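Local coordinates for M32 carboxypeptidase (Pyrococcus furiosus, PDB 1KA2), which releases amino acids one after another from the C-terminus of peptides, with broad specificity, as a cobalt-dependent metallopeptidase, at residues Y82-I86 with R283-I289; I319-L323 with Y333-V338; Y339-V345 with K495-L499. All coordinates share one frame; numbering follows the deposited sequence.

Contact 1 of 3, residues Y82-I86 with R283-I289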
loop_
_atom_site.group_PDB
_atom_site.type_symbol
_atom_site.label_atom_id
_atom_site.label_comp_id
_atom_site.label_asym_id
_atom_site.label_seq_id
_atom_site.Cartn_x
_atom_site.Cartn_y
_atom_site.Cartn_z
ATOM N N TYR A 82 -19.224 -11.594 23.604
ATOM C CA TYR A 82 -18.667 -10.815 22.502
ATOM C C TYR A 82 -18.591 -9.330 22.834
ATOM O O TYR A 82 -17.520 -8.726 22.760
ATOM C CB TYR A 82 -19.503 -11.030 21.241
ATOM C CG TYR A 82 -19.699 -12.488 20.907
ATOM C CD1 TYR A 82 -20.875 -13.154 21.258
ATOM C CD2 TYR A 82 -18.696 -13.214 20.270
ATOM C CE1 TYR A 82 -21.044 -14.514 20.980
ATOM C CE2 TYR A 82 -18.853 -14.568 19.988
ATOM C CZ TYR A 82 -20.027 -15.209 20.345
ATOM O OH TYR A 82 -20.177 -16.542 20.072
ATOM N N GLU A 83 -19.727 -8.744 23.193
ATOM C CA GLU A 83 -19.774 -7.330 23.548
ATOM C C GLU A 83 -18.843 -7.083 24.734
ATOM O O GLU A 83 -18.268 -6.006 24.873
ATOM C CB GLU A 83 -21.193 -6.926 23.932
ATOM C CG GLU A 83 -22.252 -7.320 22.921
ATOM C CD GLU A 83 -23.658 -7.067 23.433
ATOM O OE1 GLU A 83 -24.009 -7.620 24.498
ATOM O OE2 GLU A 83 -24.411 -6.316 22.775
ATOM N N ARG A 84 -18.701 -8.090 25.590
ATOM C CA ARG A 84 -17.839 -7.971 26.757
ATOM C C ARG A 84 -16.392 -7.956 26.287
ATOM O O ARG A 84 -15.564 -7.207 26.810
ATOM C CB ARG A 84 -18.061 -9.156 27.696
ATOM C CG ARG A 84 -17.606 -8.920 29.125
ATOM C CD ARG A 84 -17.722 -10.206 29.931
ATOM N NE ARG A 84 -19.037 -10.819 29.765
ATOM C CZ ARG A 84 -19.334 -12.065 30.120
ATOM N NH1 ARG A 84 -18.406 -12.843 30.669
ATOM N NH2 ARG A 84 -20.558 -12.538 29.909
ATOM N N GLY A 85 -16.098 -8.790 25.292
ATOM C CA GLY A 85 -14.751 -8.861 24.758
ATOM C C GLY A 85 -14.332 -7.509 24.236
ATOM O O GLY A 85 -13.175 -7.103 24.377
ATOM N N ILE A 86 -15.288 -6.804 23.639
ATOM C CA ILE A 86 -15.042 -5.483 23.088
ATOM C C ILE A 86 -14.504 -4.573 24.179
ATOM O O ILE A 86 -13.474 -3.909 24.003
ATOM C CB ILE A 86 -16.339 -4.866 22.524
ATOM C CG1 ILE A 86 -16.881 -5.745 21.402
ATOM C CG2 ILE A 86 -16.073 -3.469 21.991
ATOM C CD1 ILE A 86 -18.201 -5.283 20.881
ATOM N N ARG A 283 -18.012 -12.060 11.699
ATOM C CA ARG A 283 -19.038 -11.287 12.377
ATOM C C ARG A 283 -18.353 -10.231 13.254
ATOM O O ARG A 283 -19.010 -9.334 13.771
ATOM C CB ARG A 283 -19.913 -12.195 13.242
ATOM C CG ARG A 283 -20.653 -13.260 12.452
ATOM C CD ARG A 283 -21.346 -14.244 13.376
ATOM N NE ARG A 283 -20.385 -14.976 14.186
ATOM C CZ ARG A 283 -20.709 -15.728 15.230
ATOM N NH1 ARG A 283 -21.978 -15.848 15.589
ATOM N NH2 ARG A 283 -19.767 -16.347 15.919
ATOM N N PHE A 284 -17.031 -10.352 13.410
ATOM C CA PHE A 284 -16.228 -9.426 14.223
ATOM C C PHE A 284 -15.471 -8.391 13.366
ATOM O O PHE A 284 -14.697 -7.573 13.889
ATOM C CB PHE A 284 -15.201 -10.204 15.074
ATOM C CG PHE A 284 -15.799 -11.308 15.926
ATOM C CD1 PHE A 284 -17.169 -11.354 16.195
ATOM C CD2 PHE A 284 -14.980 -12.297 16.474
ATOM C CE1 PHE A 284 -17.708 -12.365 16.990
ATOM C CE2 PHE A 284 -15.514 -13.317 17.276
ATOM C CZ PHE A 284 -16.876 -13.352 17.533
ATOM N N MET A 285 -15.691 -8.429 12.053
ATOM C CA MET A 285 -15.025 -7.516 11.127
ATOM C C MET A 285 -15.181 -6.055 11.566
ATOM O O MET A 285 -16.281 -5.616 11.911
ATOM C CB MET A 285 -15.605 -7.721 9.720
ATOM C CG MET A 285 -14.713 -7.280 8.583
ATOM S SD MET A 285 -15.498 -7.533 6.972
ATOM C CE MET A 285 -15.146 -9.268 6.686
ATOM N N PHE A 286 -14.076 -5.306 11.552
ATOM C CA PHE A 286 -14.075 -3.890 11.962
ATOM C C PHE A 286 -14.123 -3.657 13.482
ATOM O O PHE A 286 -14.170 -2.508 13.930
ATOM C CB PHE A 286 -15.254 -3.149 11.329
ATOM C CG PHE A 286 -15.405 -3.407 9.876
ATOM C CD1 PHE A 286 -16.535 -4.049 9.389
ATOM C CD2 PHE A 286 -14.398 -3.040 8.987
ATOM C CE1 PHE A 286 -16.662 -4.328 8.023
ATOM C CE2 PHE A 286 -14.513 -3.311 7.631
ATOM C CZ PHE A 286 -15.650 -3.957 7.146
ATOM N N THR A 287 -14.105 -4.733 14.264
ATOM C CA THR A 287 -14.168 -4.621 15.722
ATOM C C THR A 287 -12.874 -5.065 16.394
ATOM O O THR A 287 -12.110 -5.848 15.838
ATOM C CB THR A 287 -15.277 -5.498 16.304
ATOM O OG1 THR A 287 -14.839 -6.859 16.318
ATOM C CG2 THR A 287 -16.536 -5.383 15.470
ATOM N N PRO A 288 -12.629 -4.587 17.623
ATOM C CA PRO A 288 -11.416 -4.944 18.372
ATOM C C PRO A 288 -11.259 -6.399 18.828
ATOM O O PRO A 288 -10.212 -6.754 19.362
ATOM C CB PRO A 288 -11.430 -3.960 19.542
ATOM C CG PRO A 288 -12.867 -3.636 19.713
ATOM C CD PRO A 288 -13.373 -3.516 18.311
ATOM N N ILE A 289 -12.275 -7.242 18.633
ATOM C CA ILE A 289 -12.154 -8.645 19.028
ATOM C C ILE A 289 -11.669 -9.531 17.888
ATOM O O ILE A 289 -11.260 -10.673 18.111
ATOM C CB ILE A 289 -13.472 -9.238 19.587
ATOM C CG1 ILE A 289 -14.649 -8.917 18.667
ATOM C CG2 ILE A 289 -13.700 -8.732 21.008
ATOM C CD1 ILE A 289 -15.970 -9.510 19.170
#

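Contact 2 of 3, residues I319-L323 with Y333-V338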
loop_
_atom_site.group_PDB
_atom_site.type_symbol
_atom_site.label_atom_id
_atom_site.label_comp_id
_atom_site.label_asym_id
_atom_site.label_seq_id
_atom_site.Cartn_x
_atom_site.Cartn_y
_atom_site.Cartn_z
ATOM N N ILE A 319 6.939 -32.943 0.097
ATOM C CA ILE A 319 7.609 -31.932 -0.720
ATOM C C ILE A 319 8.804 -32.471 -1.509
ATOM O O ILE A 319 9.242 -31.868 -2.503
ATOM C CB ILE A 319 8.111 -30.772 0.174
ATOM C CG1 ILE A 319 7.054 -30.429 1.221
ATOM C CG2 ILE A 319 8.421 -29.541 -0.673
ATOM C CD1 ILE A 319 5.677 -30.149 0.666
ATOM N N TYR A 320 9.327 -33.612 -1.064
ATOM C CA TYR A 320 10.491 -34.225 -1.694
ATOM C C TYR A 320 10.453 -34.221 -3.226
ATOM O O TYR A 320 11.392 -33.756 -3.874
ATOM C CB TYR A 320 10.680 -35.664 -1.183
ATOM C CG TYR A 320 11.927 -36.312 -1.721
ATOM C CD1 TYR A 320 13.185 -35.805 -1.401
ATOM C CD2 TYR A 320 11.852 -37.391 -2.604
ATOM C CE1 TYR A 320 14.335 -36.346 -1.946
ATOM C CE2 TYR A 320 13.002 -37.944 -3.159
ATOM C CZ TYR A 320 14.241 -37.413 -2.825
ATOM O OH TYR A 320 15.393 -37.935 -3.368
ATOM N N PRO A 321 9.370 -34.737 -3.825
ATOM C CA PRO A 321 9.327 -34.740 -5.292
ATOM C C PRO A 321 9.441 -33.351 -5.922
ATOM O O PRO A 321 10.068 -33.186 -6.972
ATOM C CB PRO A 321 8.001 -35.445 -5.605
ATOM C CG PRO A 321 7.185 -35.263 -4.354
ATOM C CD PRO A 321 8.195 -35.416 -3.255
ATOM N N VAL A 322 8.848 -32.357 -5.268
ATOM C CA VAL A 322 8.883 -30.987 -5.757
ATOM C C VAL A 322 10.294 -30.420 -5.696
ATOM O O VAL A 322 10.706 -29.648 -6.565
ATOM C CB VAL A 322 7.947 -30.093 -4.939
ATOM C CG1 VAL A 322 8.014 -28.662 -5.448
ATOM C CG2 VAL A 322 6.529 -30.630 -5.039
ATOM N N LEU A 323 11.027 -30.801 -4.656
ATOM C CA LEU A 323 12.402 -30.352 -4.490
ATOM C C LEU A 323 13.251 -30.914 -5.637
ATOM O O LEU A 323 14.097 -30.220 -6.200
ATOM C CB LEU A 323 12.959 -30.838 -3.141
ATOM C CG LEU A 323 12.393 -30.249 -1.845
ATOM C CD1 LEU A 323 13.157 -30.828 -0.652
ATOM C CD2 LEU A 323 12.520 -28.729 -1.855
ATOM N N TYR A 333 20.712 -36.201 -3.264
ATOM C CA TYR A 333 20.227 -36.427 -1.909
ATOM C C TYR A 333 18.925 -37.214 -1.840
ATOM O O TYR A 333 18.126 -37.219 -2.780
ATOM C CB TYR A 333 20.059 -35.099 -1.159
ATOM C CG TYR A 333 21.291 -34.230 -1.160
ATOM C CD1 TYR A 333 21.556 -33.370 -2.226
ATOM C CD2 TYR A 333 22.208 -34.283 -0.106
ATOM C CE1 TYR A 333 22.706 -32.578 -2.246
ATOM C CE2 TYR A 333 23.362 -33.495 -0.117
ATOM C CZ TYR A 333 23.601 -32.646 -1.187
ATOM O OH TYR A 333 24.722 -31.855 -1.187
ATOM N N THR A 334 18.720 -37.876 -0.705
ATOM C CA THR A 334 17.518 -38.676 -0.486
ATOM C C THR A 334 16.603 -37.943 0.490
ATOM O O THR A 334 17.004 -36.949 1.100
ATOM C CB THR A 334 17.867 -40.022 0.148
ATOM O OG1 THR A 334 18.089 -39.833 1.551
ATOM C CG2 THR A 334 19.132 -40.580 -0.484
ATOM N N PRO A 335 15.356 -38.417 0.647
ATOM C CA PRO A 335 14.423 -37.771 1.574
ATOM C C PRO A 335 14.893 -37.774 3.034
ATOM O O PRO A 335 14.483 -36.913 3.821
ATOM C CB PRO A 335 13.115 -38.548 1.363
ATOM C CG PRO A 335 13.558 -39.843 0.762
ATOM C CD PRO A 335 14.666 -39.437 -0.156
ATOM N N GLU A 336 15.743 -38.737 3.396
ATOM C CA GLU A 336 16.273 -38.798 4.763
ATOM C C GLU A 336 17.299 -37.678 4.891
ATOM O O GLU A 336 17.437 -37.060 5.944
ATOM C CB GLU A 336 16.950 -40.147 5.046
ATOM C CG GLU A 336 16.159 -41.085 5.962
ATOM C CD GLU A 336 15.998 -40.560 7.389
ATOM O OE1 GLU A 336 17.021 -40.306 8.061
ATOM O OE2 GLU A 336 14.842 -40.412 7.845
ATOM N N ASP A 337 18.020 -37.428 3.807
ATOM C CA ASP A 337 19.017 -36.370 3.782
ATOM C C ASP A 337 18.323 -35.038 4.020
ATOM O O ASP A 337 18.855 -34.161 4.696
ATOM C CB ASP A 337 19.730 -36.338 2.428
ATOM C CG ASP A 337 20.923 -37.272 2.372
ATOM O OD1 ASP A 337 21.344 -37.628 1.250
ATOM O OD2 ASP A 337 21.448 -37.632 3.447
ATOM N N VAL A 338 17.130 -34.891 3.455
ATOM C CA VAL A 338 16.373 -33.663 3.619
ATOM C C VAL A 338 15.862 -33.615 5.047
ATOM O O VAL A 338 15.852 -32.556 5.675
ATOM C CB VAL A 338 15.181 -33.582 2.631
ATOM C CG1 VAL A 338 14.415 -32.282 2.851
ATOM C CG2 VAL A 338 15.694 -33.656 1.182
#

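Contact 3 of 3, residues Y339-V345 with K495-L499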
loop_
_atom_site.group_PDB
_atom_site.type_symbol
_atom_site.label_atom_id
_atom_site.label_comp_id
_atom_site.label_asym_id
_atom_site.label_seq_id
_atom_site.Cartn_x
_atom_site.Cartn_y
_atom_site.Cartn_z
ATOM N N TYR A 339 15.449 -34.768 5.565
ATOM C CA TYR A 339 14.961 -34.816 6.933
ATOM C C TYR A 339 16.040 -34.356 7.914
ATOM O O TYR A 339 15.829 -33.397 8.652
ATOM C CB TYR A 339 14.514 -36.224 7.326
ATOM C CG TYR A 339 13.959 -36.253 8.726
ATOM C CD1 TYR A 339 12.678 -35.776 8.994
ATOM C CD2 TYR A 339 14.744 -36.671 9.802
ATOM C CE1 TYR A 339 12.189 -35.711 10.302
ATOM C CE2 TYR A 339 14.268 -36.605 11.113
ATOM C CZ TYR A 339 12.994 -36.126 11.358
ATOM O OH TYR A 339 12.524 -36.049 12.653
ATOM N N LEU A 340 17.185 -35.039 7.929
ATOM C CA LEU A 340 18.275 -34.684 8.841
ATOM C C LEU A 340 18.650 -33.203 8.700
ATOM O O LEU A 340 18.952 -32.524 9.678
ATOM C CB LEU A 340 19.502 -35.573 8.577
ATOM C CG LEU A 340 19.326 -37.084 8.831
ATOM C CD1 LEU A 340 20.569 -37.833 8.366
ATOM C CD2 LEU A 340 19.070 -37.350 10.319
ATOM N N TYR A 341 18.618 -32.715 7.466
ATOM C CA TYR A 341 18.927 -31.325 7.159
ATOM C C TYR A 341 17.940 -30.408 7.891
ATOM O O TYR A 341 18.347 -29.475 8.587
ATOM C CB TYR A 341 18.843 -31.146 5.639
ATOM C CG TYR A 341 18.906 -29.736 5.117
ATOM C CD1 TYR A 341 19.878 -28.839 5.567
ATOM C CD2 TYR A 341 18.023 -29.313 4.124
ATOM C CE1 TYR A 341 19.966 -27.555 5.039
ATOM C CE2 TYR A 341 18.100 -28.035 3.586
ATOM C CZ TYR A 341 19.074 -27.159 4.045
ATOM O OH TYR A 341 19.155 -25.898 3.495
ATOM N N PHE A 342 16.647 -30.702 7.761
ATOM C CA PHE A 342 15.594 -29.908 8.400
ATOM C C PHE A 342 15.587 -29.984 9.926
ATOM O O PHE A 342 14.919 -29.191 10.581
ATOM C CB PHE A 342 14.215 -30.366 7.907
ATOM C CG PHE A 342 13.762 -29.720 6.622
ATOM C CD1 PHE A 342 14.679 -29.274 5.680
ATOM C CD2 PHE A 342 12.403 -29.600 6.341
ATOM C CE1 PHE A 342 14.251 -28.725 4.480
ATOM C CE2 PHE A 342 11.964 -29.053 5.143
ATOM C CZ PHE A 342 12.893 -28.615 4.211
ATOM N N ASN A 343 16.321 -30.934 10.493
ATOM C CA ASN A 343 16.324 -31.109 11.940
ATOM C C ASN A 343 17.679 -31.063 12.608
ATOM O O ASN A 343 17.833 -31.532 13.730
ATOM C CB ASN A 343 15.640 -32.424 12.287
ATOM C CG ASN A 343 14.146 -32.374 12.067
ATOM O OD1 ASN A 343 13.390 -32.134 12.995
ATOM N ND2 ASN A 343 13.716 -32.585 10.829
ATOM N N ILE A 344 18.665 -30.502 11.926
ATOM C CA ILE A 344 19.988 -30.396 12.503
ATOM C C ILE A 344 19.888 -29.770 13.892
ATOM O O ILE A 344 18.943 -29.033 14.197
ATOM C CB ILE A 344 20.899 -29.546 11.602
ATOM C CG1 ILE A 344 21.317 -30.376 10.389
ATOM C CG2 ILE A 344 22.111 -29.057 12.374
ATOM C CD1 ILE A 344 22.260 -29.670 9.463
ATOM N N VAL A 345 20.847 -30.099 14.749
ATOM C CA VAL A 345 20.882 -29.550 16.097
ATOM C C VAL A 345 22.306 -29.123 16.361
ATOM O O VAL A 345 23.228 -29.925 16.258
ATOM C CB VAL A 345 20.461 -30.575 17.154
ATOM C CG1 VAL A 345 20.639 -29.976 18.547
ATOM C CG2 VAL A 345 19.010 -30.973 16.938
ATOM N N LYS A 495 11.961 -35.194 22.932
ATOM C CA LYS A 495 12.424 -36.539 23.291
ATOM C C LYS A 495 11.973 -37.564 22.259
ATOM O O LYS A 495 12.770 -38.351 21.742
ATOM C CB LYS A 495 11.883 -36.933 24.680
ATOM C CG LYS A 495 11.766 -38.447 24.947
ATOM C CD LYS A 495 10.459 -39.034 24.384
ATOM C CE LYS A 495 10.253 -40.514 24.730
ATOM N NZ LYS A 495 11.168 -41.466 24.021
ATOM N N GLU A 496 10.679 -37.532 21.975
ATOM C CA GLU A 496 10.031 -38.432 21.032
ATOM C C GLU A 496 10.508 -38.207 19.598
ATOM O O GLU A 496 10.301 -39.050 18.725
ATOM C CB GLU A 496 8.522 -38.211 21.136
ATOM C CG GLU A 496 7.643 -39.038 20.223
ATOM C CD GLU A 496 6.177 -38.661 20.382
ATOM O OE1 GLU A 496 5.677 -38.684 21.531
ATOM O OE2 GLU A 496 5.528 -38.337 19.365
ATOM N N LYS A 497 11.164 -37.075 19.360
ATOM C CA LYS A 497 11.639 -36.748 18.023
ATOM C C LYS A 497 13.125 -37.015 17.809
ATOM O O LYS A 497 13.532 -37.414 16.714
ATOM C CB LYS A 497 11.318 -35.282 17.717
ATOM C CG LYS A 497 11.662 -34.820 16.310
ATOM C CD LYS A 497 11.129 -33.409 16.091
ATOM C CE LYS A 497 11.610 -32.787 14.799
ATOM N NZ LYS A 497 11.055 -33.404 13.569
ATOM N N TYR A 498 13.935 -36.800 18.843
ATOM C CA TYR A 498 15.376 -37.031 18.733
ATOM C C TYR A 498 15.890 -38.277 19.476
ATOM O O TYR A 498 17.089 -38.581 19.442
ATOM C CB TYR A 498 16.144 -35.787 19.204
ATOM C CG TYR A 498 16.010 -34.600 18.272
ATOM C CD1 TYR A 498 15.302 -33.458 18.651
ATOM C CD2 TYR A 498 16.570 -34.632 16.992
ATOM C CE1 TYR A 498 15.153 -32.381 17.775
ATOM C CE2 TYR A 498 16.427 -33.562 16.114
ATOM C CZ TYR A 498 15.719 -32.442 16.510
ATOM O OH TYR A 498 15.584 -31.390 15.634
ATOM N N LEU A 499 14.987 -39.002 20.131
ATOM C CA LEU A 499 15.370 -40.206 20.866
ATOM C C LEU A 499 14.451 -41.387 20.553
ATOM O O LEU A 499 13.447 -41.189 19.832
ATOM C CB LEU A 499 15.349 -39.921 22.372
ATOM C CG LEU A 499 16.156 -38.692 22.802
ATOM C CD1 LEU A 499 15.907 -38.404 24.264
ATOM C CD2 LEU A 499 17.633 -38.928 22.538
ATOM O OXT LEU A 499 14.746 -42.498 21.040
HETATM O O HOH W 1 13.839 -29.959 14.549
#

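Contact 1 of 3, residues Y82-I86 with R283-I289
The ring of Tyr82 meets the ring of Phe284 rim to rim. Tyr82 CD2 lies 3.3 Å from Phe284 CZ, and neither ring sits over the face of the other. Their planes are 50° apart and their centroids 5.5 Å apart. Ile289 lies beside this pair. Its CD1 packs on one face of the Phe284 ring, 3.6 Å above the plane and offset toward the rim. The same methyl reaches toward the Tyr82 backbone. Ile289 CG1 stands between its own backbone N and carbonyl carbon (chi1 49°), which leaves CG2 to press on the helix 81-99 backbone, 3.5 Å from Gly85 C. Gly85 has no side chain, so the methyl can come this close. Further along, Ile86 CG2 touches Pro288 CG at 3.9 Å. The loop holds its own shape. A type II beta turn runs from Phe284 to Thr287, and Phe284 O accepts from both Thr287 N and Thr287 OG1. Arg283 forms a salt bridge with Asp281. Ile10 and Leu14 of helix 8-36 pack on Ile86, and Met285 and Phe286 pack on the second subunit. The loop that follows the HEXXH helix 261-278 is thus joined to helix 81-99 by apolar and aromatic packing. The fit between these two segments therefore probably rests on shape more than on polar pairing.

Contact 2 of 3, residues I319-L323 with Y333-V338
A short loop between consecutive helices brings the start of helix 335-342 against helix 313-326. Tyr320 carries most of the contact. Its CG is anti to the backbone N (chi1 -176°), which sends the ring out across the N-terminal end of the second helix. Pro335 CD lies over one ring face. It is 3.7 Å from the centroid of the Tyr320 ring and 24° off the ring normal, a CH-pi contact. It is offset toward the hydroxyl end, with Pro335 CD only 3.4 Å from Tyr320 CZ. Pro335 CB follows near Tyr320 CD1 and CG, and the proline crosses the ring at a slant.

At the far end of the ring, Tyr320 OH donates to Tyr333 O at 2.9 Å. The hydroxyl lies in the carbonyl plane, on a lone pair, with a C=O...donor angle of 140°. This bond and the proline together probably limit how far the ring can turn. The acceptor belongs to the residue just before the N-cap.

That cap is a capping box. Thr334 OG1 accepts from Asp337 N at 3.3 Å, and weakly from Glu336 N. In return Thr334 N donates to Asp337 OD1 at 3.3 Å, on the anti side of the carboxylate and well out of its plane. Asp337 N thereby gains an acceptor, and Glu336 N a weak one.

Deeper in, Leu323 CD1 and Val338 CG1 reach toward each other, tip to tip, 4.0 Å apart. Val338 CG2 sits at the edge of the Tyr320 ring, 4.2 Å from CD1. Met330 of the connecting loop touches both Tyr320 and Val338. The hydroxyl of Tyr333 bonds to Glu205, outside the two segments.

Contact 3 of 3, residues Y339-V345 with K495-L499
Lys497 reaches from the C-terminal helix 488-498 to the end of helix 335-342, where it meets Tyr339 and lies beside Asn343. Its chain is extended, then bends at chi4 (69°) to bring NZ to Tyr339 OH. NZ donates to this hydroxyl at 3.2 Å. Asn343 OD1 lies 2.7 Å from Lys497 NZ. The Asn343 amide is turned so that ND2 bonds back to Tyr339 O, 3.1 Å away. That oxygen lies only 4° out of the amide plane. ND2 also rests over one face of the Tyr339 ring. Arg311 O accepts from both Lys497 NZ and Asn343 ND2. An alanine in place of Lys497 would remove the ammonium group, which would probably leave Tyr339 OH and Arg311 O without this donor. The neighbouring Tyr498 sends its ring to the chain that leaves the helix. Tyr498 OH lies 3.0 Å from Asn343 O, near the plane of the tyrosine ring, and Asn343 CB is close to the same hydroxyl. A water donates to Asn343 OD1 and lies within hydrogen-bonding distance of Tyr498 OH. Beyond it the contact is apolar: Val345 CG2 packs against the Tyr498 ring, 3.6 Å from CZ.

From the N terminus, helix 81-99 comes first, and its partner lies 197 residues further on. Contact 1 then closes a long excursion, mostly helical, by joining that helix to the loop between helices 261-278 and 295-309. Contact 2 follows and closes a short connection of nine residues, between helices 313-326 and 335-342. Contact 3 opens directly after it on the same helix 335-342 and closes 150 residues later at the C-terminal helix. The three stand in series, and none nests in or crosses another. Contacts 2 and 3 have centres about 15 Å apart. Contact 1 lies across the centre of the chain from contact 3, with centres about 41 Å apart.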